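Local coordinates for substrate-binding protein (Synechococcus sp., PDB 6WPN), which is probably a periplasmic solute-binding protein that captures a sugar or oligosaccharide for uptake by a marine cyanobacterium, at residues 321-333 against 339-351. Sequence-based numbering, arbitrary orientation.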
loop_
_atom_site.group_PDB
_atom_site.type_symbol
_atom_site.label_atom_id
_atom_site.label_comp_id
_atom_site.label_asym_id
_atom_site.label_seq_id
_atom_site.Cartn_x
_atom_site.Cartn_y
_atom_site.Cartn_z
ATOM N N LEU A 321 2.288 -12.877 -16.619
ATOM C CA LEU A 321 2.693 -12.642 -15.238
ATOM C C LEU A 321 1.507 -12.694 -14.289
ATOM O O LEU A 321 1.679 -12.978 -13.099
ATOM C CB LEU A 321 3.397 -11.290 -15.117
ATOM C CG LEU A 321 4.814 -11.193 -15.684
ATOM C CD1 LEU A 321 5.275 -9.743 -15.719
ATOM C CD2 LEU A 321 5.778 -12.050 -14.877
ATOM N N THR A 322 0.305 -12.427 -14.792
ATOM C CA THR A 322 -0.884 -12.335 -13.960
ATOM C C THR A 322 -1.867 -13.475 -14.203
ATOM O O THR A 322 -3.041 -13.356 -13.843
ATOM C CB THR A 322 -1.572 -10.989 -14.186
ATOM O OG1 THR A 322 -1.999 -10.900 -15.551
ATOM C CG2 THR A 322 -0.615 -9.847 -13.887
ATOM N N ASN A 323 -1.419 -14.590 -14.778
ATOM C CA ASN A 323 -2.339 -15.698 -14.986
ATOM C C ASN A 323 -2.538 -16.450 -13.671
ATOM O O ASN A 323 -2.016 -16.063 -12.621
ATOM C CB ASN A 323 -1.839 -16.626 -16.095
ATOM C CG ASN A 323 -0.554 -17.361 -15.733
ATOM O OD1 ASN A 323 -0.072 -17.299 -14.601
ATOM N ND2 ASN A 323 0.004 -18.067 -16.706
ATOM N N GLY A 324 -3.280 -17.558 -13.734
ATOM C CA GLY A 324 -3.594 -18.298 -12.520
ATOM C C GLY A 324 -2.360 -18.898 -11.873
ATOM O O GLY A 324 -2.151 -18.771 -10.664
ATOM N N THR A 325 -1.529 -19.569 -12.672
ATOM C CA THR A 325 -0.404 -20.318 -12.124
ATOM C C THR A 325 0.639 -19.384 -11.525
ATOM O O THR A 325 1.131 -19.616 -10.414
ATOM C CB THR A 325 0.236 -21.177 -13.213
ATOM O OG1 THR A 325 -0.738 -22.077 -13.753
ATOM C CG2 THR A 325 1.412 -21.966 -12.648
ATOM N N ASN A 326 0.997 -18.323 -12.251
ATOM C CA ASN A 326 2.044 -17.429 -11.767
ATOM C C ASN A 326 1.574 -16.612 -10.567
ATOM O O ASN A 326 2.348 -16.380 -9.630
ATOM C CB ASN A 326 2.524 -16.514 -12.895
ATOM C CG ASN A 326 3.231 -17.278 -14.009
ATOM O OD1 ASN A 326 3.977 -18.223 -13.752
ATOM N ND2 ASN A 326 3.016 -16.855 -15.252
ATOM N N GLN A 327 0.315 -16.168 -10.569
ATOM C CA GLN A 327 -0.175 -15.389 -9.437
ATOM C C GLN A 327 -0.293 -16.245 -8.184
ATOM O O GLN A 327 0.032 -15.789 -7.083
ATOM C CB GLN A 327 -1.518 -14.744 -9.780
ATOM C CG GLN A 327 -1.385 -13.465 -10.589
ATOM C CD GLN A 327 -2.524 -12.500 -10.345
ATOM O OE1 GLN A 327 -2.707 -12.016 -9.229
ATOM N NE2 GLN A 327 -3.301 -12.215 -11.388
ATOM N N ALA A 328 -0.741 -17.495 -8.331
ATOM C CA ALA A 328 -0.800 -18.393 -7.184
ATOM C C ALA A 328 0.590 -18.628 -6.610
ATOM O O ALA A 328 0.794 -18.560 -5.393
ATOM C CB ALA A 328 -1.456 -19.717 -7.582
ATOM N N ARG A 329 1.564 -18.890 -7.485
ATOM C CA ARG A 329 2.931 -19.119 -7.035
ATOM C C ARG A 329 3.506 -17.886 -6.350
ATOM O O ARG A 329 4.198 -17.999 -5.332
ATOM C CB ARG A 329 3.801 -19.530 -8.221
ATOM C CG ARG A 329 5.236 -19.848 -7.858
ATOM C CD ARG A 329 5.997 -20.386 -9.055
ATOM N NE ARG A 329 7.424 -20.495 -8.771
ATOM C CZ ARG A 329 8.361 -20.669 -9.697
ATOM N NH1 ARG A 329 9.635 -20.752 -9.342
ATOM N NH2 ARG A 329 8.023 -20.757 -10.978
ATOM N N PHE A 330 3.234 -16.697 -6.893
ATOM C CA PHE A 330 3.711 -15.483 -6.241
ATOM C C PHE A 330 2.982 -15.240 -4.928
ATOM O O PHE A 330 3.586 -14.743 -3.973
ATOM C CB PHE A 330 3.569 -14.273 -7.174
ATOM C CG PHE A 330 4.194 -13.012 -6.628
ATOM C CD1 PHE A 330 5.566 -12.816 -6.702
ATOM C CD2 PHE A 330 3.410 -12.012 -6.068
ATOM C CE1 PHE A 330 6.151 -11.661 -6.206
ATOM C CE2 PHE A 330 3.988 -10.849 -5.573
ATOM C CZ PHE A 330 5.364 -10.676 -5.640
ATOM N N ALA A 331 1.697 -15.592 -4.851
ATOM C CA ALA A 331 0.971 -15.439 -3.593
ATOM C C ALA A 331 1.579 -16.306 -2.498
ATOM O O ALA A 331 1.648 -15.891 -1.338
ATOM C CB ALA A 331 -0.505 -15.782 -3.787
ATOM N N ARG A 332 2.043 -17.508 -2.850
ATOM C CA ARG A 332 2.680 -18.367 -1.857
ATOM C C ARG A 332 4.041 -17.821 -1.447
ATOM O O ARG A 332 4.321 -17.662 -0.252
ATOM C CB ARG A 332 2.824 -19.794 -2.392
ATOM C CG ARG A 332 1.519 -20.466 -2.749
ATOM C CD ARG A 332 1.736 -21.873 -3.279
ATOM N NE ARG A 332 0.514 -22.424 -3.859
ATOM C CZ ARG A 332 0.338 -22.652 -5.156
ATOM N NH1 ARG A 332 1.314 -22.384 -6.017
ATOM N NH2 ARG A 332 -0.812 -23.155 -5.591
ATOM N N GLU A 333 4.901 -17.529 -2.425
ATOM C CA GLU A 333 6.267 -17.123 -2.110
ATOM C C GLU A 333 6.304 -15.756 -1.443
ATOM O O GLU A 333 7.114 -15.525 -0.539
ATOM C CB GLU A 333 7.121 -17.132 -3.380
ATOM C CG GLU A 333 7.340 -18.530 -3.951
ATOM C CD GLU A 333 8.129 -18.530 -5.252
ATOM O OE1 GLU A 333 8.352 -17.440 -5.825
ATOM O OE2 GLU A 333 8.523 -19.629 -5.702
ATOM N N SER A 339 -4.847 -11.184 -7.578
ATOM C CA SER A 339 -6.055 -10.647 -8.183
ATOM C C SER A 339 -6.712 -11.628 -9.144
ATOM O O SER A 339 -7.803 -11.345 -9.649
ATOM C CB SER A 339 -5.745 -9.332 -8.910
ATOM O OG SER A 339 -4.783 -9.530 -9.932
ATOM N N SER A 340 -6.078 -12.771 -9.399
ATOM C CA SER A 340 -6.672 -13.812 -10.222
ATOM C C SER A 340 -7.679 -14.606 -9.406
ATOM O O SER A 340 -7.377 -15.039 -8.291
ATOM C CB SER A 340 -5.584 -14.741 -10.757
ATOM O OG SER A 340 -6.132 -15.951 -11.251
ATOM N N LEU A 341 -8.869 -14.816 -9.975
ATOM C CA LEU A 341 -9.897 -15.599 -9.293
ATOM C C LEU A 341 -9.431 -17.028 -9.051
ATOM O O LEU A 341 -9.627 -17.579 -7.959
ATOM C CB LEU A 341 -11.194 -15.583 -10.101
ATOM C CG LEU A 341 -11.877 -14.216 -10.172
ATOM C CD1 LEU A 341 -13.094 -14.260 -11.076
ATOM C CD2 LEU A 341 -12.242 -13.726 -8.773
ATOM N N GLU A 342 -8.813 -17.644 -10.062
ATOM C CA GLU A 342 -8.307 -19.004 -9.919
ATOM C C GLU A 342 -7.271 -19.083 -8.805
ATOM O O GLU A 342 -7.327 -19.967 -7.945
ATOM C CB GLU A 342 -7.683 -19.463 -11.237
ATOM C CG GLU A 342 -8.660 -19.637 -12.380
ATOM C CD GLU A 342 -7.988 -20.020 -13.676
ATOM O OE1 GLU A 342 -6.742 -19.974 -13.752
ATOM O OE2 GLU A 342 -8.722 -20.375 -14.621
ATOM N N ALA A 343 -6.312 -18.154 -8.809
ATOM C CA ALA A 343 -5.257 -18.158 -7.802
ATOM C C ALA A 343 -5.788 -17.770 -6.426
ATOM O O ALA A 343 -5.380 -18.350 -5.411
ATOM C CB ALA A 343 -4.131 -17.220 -8.228
ATOM N N LEU A 344 -6.695 -16.793 -6.370
ATOM C CA LEU A 344 -7.250 -16.365 -5.089
ATOM C C LEU A 344 -8.010 -17.497 -4.412
ATOM O O LEU A 344 -7.853 -17.732 -3.209
ATOM C CB LEU A 344 -8.164 -15.155 -5.288
ATOM C CG LEU A 344 -8.892 -14.629 -4.050
ATOM C CD1 LEU A 344 -7.899 -14.176 -2.987
ATOM C CD2 LEU A 344 -9.846 -13.503 -4.421
ATOM N N SER A 345 -8.856 -18.197 -5.170
ATOM C CA SER A 345 -9.566 -19.342 -4.613
ATOM C C SER A 345 -8.603 -20.461 -4.239
ATOM O O SER A 345 -8.782 -21.126 -3.215
ATOM C CB SER A 345 -10.617 -19.845 -5.600
ATOM O OG SER A 345 -11.390 -20.878 -5.019
ATOM N N ALA A 346 -7.581 -20.695 -5.066
ATOM C CA ALA A 346 -6.602 -21.728 -4.747
ATOM C C ALA A 346 -5.831 -21.382 -3.479
ATOM O O ALA A 346 -5.552 -22.264 -2.657
ATOM C CB ALA A 346 -5.645 -21.940 -5.919
ATOM N N ILE A 347 -5.463 -20.108 -3.309
ATOM C CA ILE A 347 -4.723 -19.710 -2.116
ATOM C C ILE A 347 -5.612 -19.790 -0.882
ATOM O O ILE A 347 -5.188 -20.278 0.174
ATOM C CB ILE A 347 -4.124 -18.303 -2.293
ATOM C CG1 ILE A 347 -2.993 -18.336 -3.317
ATOM C CG2 ILE A 347 -3.583 -17.788 -0.966
ATOM C CD1 ILE A 347 -1.870 -19.253 -2.933
ATOM N N ARG A 348 -6.850 -19.300 -0.985
ATOM C CA ARG A 348 -7.786 -19.425 0.129
ATOM C C ARG A 348 -7.992 -20.886 0.507
ATOM O O ARG A 348 -8.089 -21.221 1.694
ATOM C CB ARG A 348 -9.125 -18.779 -0.226
ATOM C CG ARG A 348 -9.123 -17.263 -0.242
ATOM C CD ARG A 348 -10.475 -16.746 -0.700
ATOM N NE ARG A 348 -10.524 -15.290 -0.774
ATOM C CZ ARG A 348 -10.981 -14.510 0.199
ATOM N NH1 ARG A 348 -11.429 -15.051 1.324
ATOM N NH2 ARG A 348 -10.990 -13.192 0.050
ATOM N N ALA A 349 -8.056 -21.768 -0.492
ATOM C CA ALA A 349 -8.268 -23.184 -0.216
ATOM C C ALA A 349 -7.057 -23.800 0.470
ATOM O O ALA A 349 -7.207 -24.597 1.401
ATOM C CB ALA A 349 -8.587 -23.928 -1.513
ATOM N N GLU A 350 -5.851 -23.450 0.020
ATOM C CA GLU A 350 -4.648 -23.988 0.646
ATOM C C GLU A 350 -4.532 -23.536 2.094
ATOM O O GLU A 350 -4.119 -24.310 2.965
ATOM C CB GLU A 350 -3.414 -23.586 -0.159
ATOM C CG GLU A 350 -3.346 -24.281 -1.511
ATOM C CD GLU A 350 -2.384 -23.617 -2.479
ATOM O OE1 GLU A 350 -1.656 -22.688 -2.063
ATOM O OE2 GLU A 350 -2.359 -24.027 -3.661
ATOM N N LEU A 351 -4.929 -22.296 2.380
ATOM C CA LEU A 351 -4.835 -21.793 3.745
ATOM C C LEU A 351 -5.824 -22.499 4.668
ATOM O O LEU A 351 -5.499 -22.786 5.826
ATOM C CB LEU A 351 -5.070 -20.284 3.764
ATOM C CG LEU A 351 -3.954 -19.475 3.111
ATOM C CD1 LEU A 351 -4.342 -18.002 2.966
ATOM C CD2 LEU A 351 -2.668 -19.630 3.911
#
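Ala328 and Ala343 meet methyl to methyl where helices 324-333 and 341-351 come closest, CB of Ala328 to CB of Ala343 at 3.7 Å. Ala343 is the more deeply set: its CB sits over the first turn of the other helix, 3.4 Å from Ala328 N and nearly as close to Gly324 O. Gly324 adds no side chain, and the OG of Ser340 comes up against its CA. That OG, held anti to its own backbone N (chi1 164°), turns back to take the N-H of Ala343 and N-cap helix 341-351.

Beside the N-terminus of helix 341-351, the amide of Gln327 closes the buried end. Its OE1 accepts from Ser339 N at 2.8 Å and, weakly, from Ser340 N, while NE2 gives an almost straight bond to Thr322 O (2.7 Å), with that oxygen in the amide plane. NE2 also bonds weakly to Ser339 OG, whose stronger partner is Trp139 O. With both ends of the amide used, its flip is settled; a leucine here would probably leave Ser339 N and Thr322 O without these mates at a buried spot.

This is a helix pair of the solute-binding-protein fold, the axes of these segments 39° from parallel and 8.0 Å apart at their closest, joined through the short strand 337-338, whose Pro338 touches Gln327, Ala331 and Ala343. Farther along, Ile347 reaches across with CG1 3.6 Å from Ala331 CB, and its CD1 lies against Arg332 CG.

The solvent side is looser and polar. Arg332, extended from CG to NE, meets Glu350 side-on: NE to OE1 of Glu350 at 2.8 Å, NH2 to the syn lone pair of its OE2, guanidinium and carboxylate 26° from coplanar. At the other end of this side, Glu342 is poorly ordered, its OE1 hydrogen-bonded to a glycerol probably from the crystallisation liquor.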